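Local coordinates for protein ricin B lectin (Clostridium thermocellum, PDB 3VSF) that probably hydrolyses beta-1,3-galactan from chain ends as an exo-acting family 43 glycosidase and binds galactose through a beta-trefoil lectin domain, at residues S354-V366 against Y401-V415. Sequence-based numbering, arbitrary orientation.
Sequences SEYIPDTTRYKLV and YLVDVGGGYKKIVNV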
loop_
_atom_site.group_PDB
_atom_site.type_symbol
_atom_site.label_atom_id
_atom_site.label_comp_id
_atom_site.label_asym_id
_atom_site.label_seq_id
_atom_site.Cartn_x
_atom_site.Cartn_y
_atom_site.Cartn_z
ATOM N N SER A 354 -6.833 9.359 4.122
ATOM C CA SER A 354 -5.883 9.794 5.139
ATOM C C SER A 354 -5.918 8.911 6.381
ATOM O O SER A 354 -6.617 7.898 6.420
ATOM C CB SER A 354 -6.147 11.250 5.530
ATOM O OG SER A 354 -7.425 11.394 6.126
ATOM N N GLU A 355 -5.154 9.308 7.394
ATOM C CA GLU A 355 -5.076 8.561 8.641
ATOM C C GLU A 355 -6.276 8.857 9.533
ATOM O O GLU A 355 -6.802 9.970 9.530
ATOM C CB GLU A 355 -3.782 8.905 9.382
ATOM C CG GLU A 355 -3.592 8.156 10.692
ATOM C CD GLU A 355 -2.340 8.583 11.432
ATOM O OE1 GLU A 355 -1.921 7.860 12.361
ATOM O OE2 GLU A 355 -1.774 9.643 11.088
ATOM N N TYR A 356 -6.708 7.855 10.290
ATOM C CA TYR A 356 -7.777 8.046 11.260
ATOM C C TYR A 356 -7.206 8.212 12.662
ATOM O O TYR A 356 -6.611 7.287 13.213
ATOM C CB TYR A 356 -8.762 6.876 11.232
ATOM C CG TYR A 356 -9.740 6.887 12.386
ATOM C CD1 TYR A 356 -10.772 7.818 12.441
ATOM C CD2 TYR A 356 -9.631 5.970 13.423
ATOM C CE1 TYR A 356 -11.667 7.832 13.495
ATOM C CE2 TYR A 356 -10.522 5.977 14.482
ATOM C CZ TYR A 356 -11.538 6.912 14.512
ATOM O OH TYR A 356 -12.426 6.923 15.563
ATOM N N ILE A 357 -7.388 9.399 13.231
ATOM C CA ILE A 357 -6.913 9.678 14.580
ATOM C C ILE A 357 -8.029 9.461 15.595
ATOM O O ILE A 357 -8.991 10.229 15.640
ATOM C CB ILE A 357 -6.380 11.120 14.716
ATOM C CG1 ILE A 357 -5.216 11.365 13.753
ATOM C CG2 ILE A 357 -5.947 11.391 16.146
ATOM C CD1 ILE A 357 -5.641 11.684 12.333
ATOM N N PRO A 358 -7.906 8.405 16.411
ATOM C CA PRO A 358 -8.884 8.083 17.455
ATOM C C PRO A 358 -9.122 9.256 18.403
ATOM O O PRO A 358 -10.270 9.551 18.736
ATOM C CB PRO A 358 -8.220 6.927 18.206
ATOM C CG PRO A 358 -7.348 6.280 17.190
ATOM C CD PRO A 358 -6.829 7.401 16.337
ATOM N N ASP A 359 -8.047 9.913 18.828
ATOM C CA ASP A 359 -8.151 11.035 19.756
ATOM C C ASP A 359 -7.700 12.333 19.086
ATOM O O ASP A 359 -6.505 12.601 18.975
ATOM C CB ASP A 359 -7.315 10.766 21.009
ATOM C CG ASP A 359 -7.683 11.674 22.164
ATOM O OD1 ASP A 359 -8.184 12.790 21.910
ATOM O OD2 ASP A 359 -7.472 11.272 23.328
ATOM N N THR A 360 -8.666 13.136 18.651
ATOM C CA THR A 360 -8.382 14.350 17.887
ATOM C C THR A 360 -7.822 15.484 18.752
ATOM O O THR A 360 -7.509 16.562 18.246
ATOM C CB THR A 360 -9.644 14.849 17.147
ATOM O OG1 THR A 360 -10.276 13.749 16.482
ATOM C CG2 THR A 360 -9.287 15.917 16.122
ATOM N N THR A 361 -7.692 15.236 20.052
ATOM C CA THR A 361 -7.174 16.247 20.970
ATOM C C THR A 361 -5.831 16.801 20.498
ATOM O O THR A 361 -4.874 16.052 20.297
ATOM C CB THR A 361 -7.017 15.696 22.400
ATOM O OG1 THR A 361 -8.291 15.265 22.893
ATOM C CG2 THR A 361 -6.462 16.767 23.324
ATOM N N ARG A 362 -5.770 18.116 20.321
ATOM C CA ARG A 362 -4.550 18.784 19.879
ATOM C C ARG A 362 -3.684 19.186 21.069
ATOM O O ARG A 362 -4.199 19.506 22.141
ATOM C CB ARG A 362 -4.896 20.014 19.039
ATOM C CG ARG A 362 -5.535 19.696 17.696
ATOM C CD ARG A 362 -6.290 20.900 17.156
ATOM N NE ARG A 362 -6.149 21.044 15.709
ATOM C CZ ARG A 362 -6.925 20.440 14.814
ATOM N NH1 ARG A 362 -7.901 19.636 15.212
ATOM N NH2 ARG A 362 -6.720 20.638 13.519
ATOM N N TYR A 363 -2.369 19.173 20.879
ATOM C CA TYR A 363 -1.444 19.496 21.961
ATOM C C TYR A 363 -0.311 20.421 21.527
ATOM O O TYR A 363 0.014 20.521 20.343
ATOM C CB TYR A 363 -0.840 18.220 22.554
ATOM C CG TYR A 363 -1.824 17.325 23.269
ATOM C CD1 TYR A 363 -2.231 17.606 24.567
ATOM C CD2 TYR A 363 -2.332 16.188 22.655
ATOM C CE1 TYR A 363 -3.125 16.786 25.229
ATOM C CE2 TYR A 363 -3.225 15.362 23.309
ATOM C CZ TYR A 363 -3.618 15.665 24.595
ATOM O OH TYR A 363 -4.509 14.846 25.250
ATOM N N LYS A 364 0.280 21.096 22.507
ATOM C CA LYS A 364 1.511 21.850 22.312
ATOM C C LYS A 364 2.548 21.333 23.298
ATOM O O LYS A 364 2.233 21.081 24.461
ATOM C CB LYS A 364 1.281 23.343 22.541
ATOM C CG LYS A 364 0.801 24.106 21.318
ATOM C CD LYS A 364 0.532 25.564 21.663
ATOM C CE LYS A 364 0.222 26.386 20.421
ATOM N NZ LYS A 364 1.403 26.500 19.520
ATOM N N LEU A 365 3.781 21.168 22.833
ATOM C CA LEU A 365 4.858 20.703 23.701
ATOM C C LEU A 365 5.787 21.852 24.072
ATOM O O LEU A 365 6.596 22.297 23.259
ATOM C CB LEU A 365 5.635 19.567 23.035
ATOM C CG LEU A 365 4.858 18.257 22.885
ATOM C CD1 LEU A 365 5.668 17.223 22.124
ATOM C CD2 LEU A 365 4.455 17.725 24.251
ATOM N N VAL A 366 5.665 22.326 25.308
ATOM C CA VAL A 366 6.420 23.485 25.765
ATOM C C VAL A 366 7.662 23.079 26.552
ATOM O O VAL A 366 7.572 22.347 27.536
ATOM C CB VAL A 366 5.552 24.397 26.651
ATOM C CG1 VAL A 366 6.274 25.705 26.928
ATOM C CG2 VAL A 366 4.210 24.655 25.987
ATOM N N TYR A 401 -1.023 15.587 17.499
ATOM C CA TYR A 401 -1.916 14.536 17.973
ATOM C C TYR A 401 -1.120 13.503 18.757
ATOM O O TYR A 401 0.099 13.420 18.625
ATOM C CB TYR A 401 -2.609 13.837 16.802
ATOM C CG TYR A 401 -3.507 14.720 15.969
ATOM C CD1 TYR A 401 -4.704 15.204 16.478
ATOM C CD2 TYR A 401 -3.169 15.047 14.663
ATOM C CE1 TYR A 401 -5.531 16.005 15.713
ATOM C CE2 TYR A 401 -3.990 15.845 13.892
ATOM C CZ TYR A 401 -5.169 16.322 14.422
ATOM O OH TYR A 401 -5.989 17.118 13.657
ATOM N N LEU A 402 -1.813 12.710 19.565
ATOM C CA LEU A 402 -1.175 11.615 20.287
ATOM C C LEU A 402 -1.923 10.303 20.058
ATOM O O LEU A 402 -3.009 10.095 20.600
ATOM C CB LEU A 402 -1.084 11.926 21.781
ATOM C CG LEU A 402 -0.167 13.081 22.187
ATOM C CD1 LEU A 402 -0.170 13.254 23.698
ATOM C CD2 LEU A 402 1.249 12.858 21.674
ATOM N N VAL A 403 -1.332 9.421 19.257
ATOM C CA VAL A 403 -1.967 8.158 18.901
ATOM C C VAL A 403 -1.340 6.973 19.631
ATOM O O VAL A 403 -0.201 6.598 19.355
ATOM C CB VAL A 403 -1.890 7.903 17.385
ATOM C CG1 VAL A 403 -2.578 6.593 17.033
ATOM C CG2 VAL A 403 -2.511 9.061 16.619
ATOM N N ASP A 404 -2.091 6.387 20.557
ATOM C CA ASP A 404 -1.623 5.229 21.312
ATOM C C ASP A 404 -1.310 4.070 20.366
ATOM O O ASP A 404 -2.066 3.803 19.433
ATOM C CB ASP A 404 -2.675 4.811 22.344
ATOM C CG ASP A 404 -2.119 3.877 23.402
ATOM O OD1 ASP A 404 -2.328 4.152 24.604
ATOM O OD2 ASP A 404 -1.480 2.868 23.038
ATOM N N VAL A 405 -0.195 3.389 20.608
ATOM C CA VAL A 405 0.253 2.321 19.718
ATOM C C VAL A 405 0.664 1.058 20.470
ATOM O O VAL A 405 1.459 0.261 19.971
ATOM C CB VAL A 405 1.435 2.780 18.845
ATOM C CG1 VAL A 405 1.016 3.935 17.951
ATOM C CG2 VAL A 405 2.618 3.174 19.718
ATOM N N GLY A 406 0.119 0.875 21.668
ATOM C CA GLY A 406 0.448 -0.285 22.476
ATOM C C GLY A 406 1.574 0.011 23.443
ATOM O O GLY A 406 2.411 0.876 23.187
ATOM N N GLY A 407 1.601 -0.713 24.557
ATOM C CA GLY A 407 2.566 -0.443 25.605
ATOM C C GLY A 407 2.345 0.949 26.165
ATOM O O GLY A 407 1.234 1.476 26.112
ATOM N N GLY A 408 3.403 1.550 26.697
ATOM C CA GLY A 408 3.314 2.898 27.224
ATOM C C GLY A 408 3.716 3.936 26.195
ATOM O O GLY A 408 3.866 5.116 26.515
ATOM N N TYR A 409 3.884 3.495 24.953
ATOM C CA TYR A 409 4.377 4.363 23.889
ATOM C C TYR A 409 3.249 4.942 23.039
ATOM O O TYR A 409 2.133 4.425 23.034
ATOM C CB TYR A 409 5.382 3.611 23.013
ATOM C CG TYR A 409 6.529 3.019 23.801
ATOM C CD1 TYR A 409 7.676 3.759 24.060
ATOM C CD2 TYR A 409 6.461 1.723 24.296
ATOM C CE1 TYR A 409 8.725 3.224 24.784
ATOM C CE2 TYR A 409 7.506 1.178 25.022
ATOM C CZ TYR A 409 8.635 1.934 25.263
ATOM O OH TYR A 409 9.677 1.397 25.985
ATOM N N LYS A 410 3.551 6.022 22.324
ATOM C CA LYS A 410 2.554 6.724 21.525
ATOM C C LYS A 410 3.179 7.368 20.292
ATOM O O LYS A 410 4.397 7.512 20.203
ATOM C CB LYS A 410 1.861 7.799 22.365
ATOM C CG LYS A 410 1.020 7.260 23.510
ATOM C CD LYS A 410 0.585 8.375 24.447
ATOM C CE LYS A 410 -0.372 7.860 25.510
ATOM N NZ LYS A 410 -1.639 7.356 24.912
ATOM N N LYS A 411 2.332 7.755 19.344
ATOM C CA LYS A 411 2.781 8.451 18.145
ATOM C C LYS A 411 2.510 9.945 18.260
ATOM O O LYS A 411 1.375 10.360 18.488
ATOM C CB LYS A 411 2.073 7.902 16.906
ATOM C CG LYS A 411 2.856 6.851 16.138
ATOM C CD LYS A 411 2.091 6.411 14.899
ATOM C CE LYS A 411 1.726 7.602 14.025
ATOM N NZ LYS A 411 0.885 7.210 12.861
ATOM N N ILE A 412 3.555 10.748 18.104
ATOM C CA ILE A 412 3.400 12.195 18.094
ATOM C C ILE A 412 3.281 12.681 16.654
ATOM O O ILE A 412 4.275 12.768 15.936
ATOM C CB ILE A 412 4.581 12.897 18.785
ATOM C CG1 ILE A 412 4.778 12.340 20.196
ATOM C CG2 ILE A 412 4.355 14.402 18.830
ATOM C CD1 ILE A 412 5.905 12.997 20.962
ATOM N N VAL A 413 2.057 12.991 16.237
ATOM C CA VAL A 413 1.789 13.350 14.849
ATOM C C VAL A 413 1.513 14.840 14.689
ATOM O O VAL A 413 0.726 15.418 15.435
ATOM C CB VAL A 413 0.589 12.560 14.289
ATOM C CG1 VAL A 413 0.439 12.809 12.795
ATOM C CG2 VAL A 413 0.752 11.076 14.570
ATOM N N ASN A 414 2.165 15.456 13.708
ATOM C CA ASN A 414 1.945 16.865 13.410
ATOM C C ASN A 414 0.557 17.068 12.817
ATOM O O ASN A 414 0.035 16.189 12.133
ATOM C CB ASN A 414 3.020 17.379 12.448
ATOM C CG ASN A 414 3.071 18.894 12.382
ATOM O OD1 ASN A 414 2.497 19.509 11.484
ATOM N ND2 ASN A 414 3.766 19.503 13.336
ATOM N N VAL A 415 -0.046 18.221 13.083
ATOM C CA VAL A 415 -1.387 18.502 12.584
ATOM C C VAL A 415 -1.359 19.047 11.159
ATOM O O VAL A 415 -2.062 18.541 10.283
ATOM C CB VAL A 415 -2.145 19.481 13.500
ATOM C CG1 VAL A 415 -3.439 19.930 12.841
ATOM C CG2 VAL A 415 -2.422 18.835 14.849
#
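The Tyr401 ring lies between Ile357, whose CG1 sits 4.3 Å above one face near the rim, and, on the opposite face and also toward the rim, CG2 of Val415 from its own segment. Ile357 CG2 comes nearest, 4.0 Å from Tyr401 CD1. At the ring edge Thr360 O lies near the plane, 3.3 Å from Tyr401 CE1. The phenol oxygen continues to Arg362, standing over one face of a guanidinium whose plane is turned 70° from the ring; Tyr401 OH to Arg362 NH1 is 3.5 Å, a polar approach rather than a bond. The side chains of Tyr363 and Leu402 cross at about a right angle, and Leu402 CD1 makes an off-centre CH-pi contact 4.1 Å from the Tyr363 ring centroid. Further in, Leu365 meets Ile412, and strand 494-498 packs against Tyr363 and Leu365.

At the other end, Glu355 reaches out fully extended, CG anti to the backbone N (chi1 -179°), and Lys411 comes from the opposite direction. Lys411 NZ bonds Glu355 OE1 at 2.9 Å on its syn side, 33° out of the carboxylate plane.

The hairpin 401-414 of the beta-trefoil thus receives the linker from strand 352-355 mainly through side chains, with one salt bridge as the sole hydrogen-bonded link between the segments. The Glu355 carboxylate would favour charged Lys411, while Ser439 OG, beside galactose-binding Asn440, gives the ammonium a second partner and helps fix its position.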